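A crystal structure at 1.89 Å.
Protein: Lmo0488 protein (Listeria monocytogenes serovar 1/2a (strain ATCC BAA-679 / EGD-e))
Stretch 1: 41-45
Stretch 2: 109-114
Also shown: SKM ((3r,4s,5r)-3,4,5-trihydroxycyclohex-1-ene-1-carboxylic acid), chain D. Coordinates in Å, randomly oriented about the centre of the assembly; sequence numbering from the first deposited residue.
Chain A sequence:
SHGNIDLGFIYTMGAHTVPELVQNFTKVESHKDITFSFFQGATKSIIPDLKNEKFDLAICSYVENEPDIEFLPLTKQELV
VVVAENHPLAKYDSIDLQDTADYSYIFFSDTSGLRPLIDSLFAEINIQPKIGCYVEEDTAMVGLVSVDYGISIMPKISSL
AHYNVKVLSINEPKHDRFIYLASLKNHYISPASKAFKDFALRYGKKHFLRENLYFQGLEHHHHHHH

Stretch 1 41-45: GATKS
Stretch 2 (109-114) SDTSGL

How do the two backbones lie against each other? Gly41 is fully extended (phi/psi 178/-174), Ala42 stays extended at -90/156 as the N-cap, and the helix begins at Thr43 (-55/-42), running on through Lys44 (-68/-30) and Ser45 (-77/-34). In the other stretch a type I turn spans Ser109 (-69/168, chi1 59°, p) to Ser112, with Asp110 at -61/-23 (chi1 -59°, m) and Thr111 at -69/-15, closed by Ser112 N donating to Ser109 O at 3.0 Å; Ser112 (-78/124) then leads into the turn of Gly113 (-65/-9) and Leu114 (-79/-17, chi1 -111°, chi2 -171°, t). The CA atoms of Ala42 and Ser112 lie 5.4 Å apart, those of Thr43 and Gly113 4.8 Å, and those of Lys44 and Thr111 5.2 Å, so the register is neither steadily parallel nor steadily antiparallel. The contact buries 241 Å² between the two stretches, both sides summed.

What does Ala42 contribute before the helix starts? The CB of Ala42 points toward the other stretch and comes 3.4 Å from Thr111 O and 4.0 Å from Thr111 OG1, a small methyl set against the third residue of the turn. Thr111 has chi1 near 58° (p), and its OG1 accepts from Ser109 OG at 2.9 Å, which links the side chains of the first and third residues of the turn. Ala42 O, meanwhile, receives a weak bond from Ser45 N at 3.1 Å in the first turn of the helix.

Why do Thr43 and Gly113 fit so closely? Thr43, chi1 -68° (m), brings its CB to 3.6 Å from Gly113 CA. Glycine leaves room here: a CB on Gly113 would point toward stretch 1 and fall 2.2 Å from Thr43 OG1, a clash. The ligand SKM, shikimic acid, joins the two residues through one oxygen of its carboxyl group. SKM O2 accepts from Thr43 N at 2.8 Å, from Thr43 OG1 at a very short 2.4 Å and from Gly113 N at 2.8 Å, so donors from both stretches converge on a single acceptor. Ser112, whose CB points away from stretch 1, has chi1 near 179° (t); its OG donates to SKM O7 at 2.8 Å and accepts from Leu114 N at 3.2 Å, a capping bond.

How does Lys44 fasten the helix to the turn? Its backbone supplies the one direct hydrogen bond between the stretches, Lys44 N to Thr111 O, 3.3 Å long with an angle of 159° at the hydrogen. A free amide at the start of a helix suits such an outside carbonyl, because no preceding turn supplies an acceptor. The side chain, with chi1 to chi4 of -70°, -57°, -175° and -80° (m, m, t, m), brings Lys44 CG to 3.9 Å from Asp110 O and Lys44 NZ to 4.3 Å from Gly113 CA. A water completes the link: it accepts from Lys44 NZ at 3.1 Å and donates to Asp110 O and Ser112 O, each 2.7 Å from the water oxygen. Beyond Lys44, the CB of Ser45 points sideways, and its side chain makes no contact with the other stretch.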

# COMPACT_ATOMS: atom_id res chain seq x y z
N GLY A 41 5.22 -5.01 2.76
CA GLY A 41 4.84 -4.91 4.16
C GLY A 41 5.75 -3.96 4.93
O GLY A 41 6.59 -3.27 4.35
N ALA A 42 5.53 -3.92 6.24
CA ALA A 42 6.36 -3.13 7.16
C ALA A 42 7.54 -3.97 7.67
O ALA A 42 7.49 -5.21 7.69
CB ALA A 42 5.53 -2.59 8.34
N THR A 43 8.60 -3.27 8.09
CA THR A 43 9.85 -3.93 8.48
C THR A 43 9.63 -4.99 9.56
O THR A 43 10.25 -6.06 9.53
CB THR A 43 10.87 -2.90 8.97
OG1 THR A 43 11.29 -2.07 7.88
CG2 THR A 43 12.11 -3.58 9.56
N LYS A 44 8.80 -4.69 10.55
CA LYS A 44 8.69 -5.62 11.67
C LYS A 44 8.02 -6.94 11.25
O LYS A 44 8.38 -8.00 11.77
CB LYS A 44 7.95 -4.94 12.82
CG LYS A 44 8.78 -3.81 13.49
CD LYS A 44 10.14 -4.33 14.00
CE LYS A 44 10.95 -3.26 14.77
NZ LYS A 44 11.69 -2.27 13.91
N SER A 45 7.12 -6.91 10.26
CA SER A 45 6.61 -8.17 9.71
C SER A 45 7.61 -8.84 8.78
O SER A 45 7.70 -10.08 8.76
CB SER A 45 5.28 -7.91 9.00
OG SER A 45 5.44 -7.84 7.60
N SER A 109 2.70 3.62 12.71
CA SER A 109 2.50 2.63 13.76
C SER A 109 3.83 1.98 14.15
O SER A 109 4.84 2.12 13.47
CB SER A 109 1.52 1.55 13.31
OG SER A 109 2.02 0.92 12.15
N ASP A 110 3.80 1.25 15.27
CA ASP A 110 4.98 0.58 15.81
C ASP A 110 5.56 -0.46 14.86
O ASP A 110 6.72 -0.83 15.02
CB ASP A 110 4.63 -0.13 17.13
CG ASP A 110 4.11 0.82 18.18
OD1 ASP A 110 4.40 2.03 18.11
OD2 ASP A 110 3.38 0.35 19.08
N THR A 111 4.76 -0.98 13.92
CA THR A 111 5.28 -1.94 12.96
C THR A 111 6.27 -1.31 11.98
O THR A 111 7.00 -2.04 11.30
CB THR A 111 4.13 -2.58 12.19
OG1 THR A 111 3.36 -1.56 11.54
CG2 THR A 111 3.22 -3.37 13.13
N SER A 112 6.32 0.02 11.90
CA SER A 112 7.13 0.70 10.89
C SER A 112 8.60 0.69 11.29
O SER A 112 8.97 1.18 12.36
CB SER A 112 6.66 2.14 10.71
OG SER A 112 7.47 2.79 9.75
N GLY A 113 9.45 0.17 10.40
CA GLY A 113 10.88 0.27 10.59
C GLY A 113 11.42 1.69 10.56
O GLY A 113 12.59 1.89 10.91
N LEU A 114 10.60 2.67 10.18
CA LEU A 114 11.00 4.07 10.26
C LEU A 114 10.91 4.64 11.67
O LEU A 114 11.50 5.69 11.94
CB LEU A 114 10.13 4.92 9.34
CG LEU A 114 10.74 5.55 8.10
CD1 LEU A 114 9.73 6.50 7.50
CD2 LEU A 114 12.04 6.25 8.43
O12 SKM D . 6.15 2.26 4.15
C8 SKM D . 5.98 2.75 5.48
C6 SKM D . 5.76 1.72 6.37
O7 SKM D . 5.61 2.21 7.70
C5 SKM D . 7.00 0.63 6.44
C4 SKM D . 8.31 1.26 6.63
C1 SKM D . 9.52 0.46 7.13
O2 SKM D . 9.32 -0.63 7.73
O3 SKM D . 10.69 0.91 6.96
C10 SKM D . 8.49 2.80 6.23
C9 SKM D . 7.36 3.62 5.92
O11 SKM D . 7.70 4.44 4.88
O HOH W 1 9.38 -0.35 14.55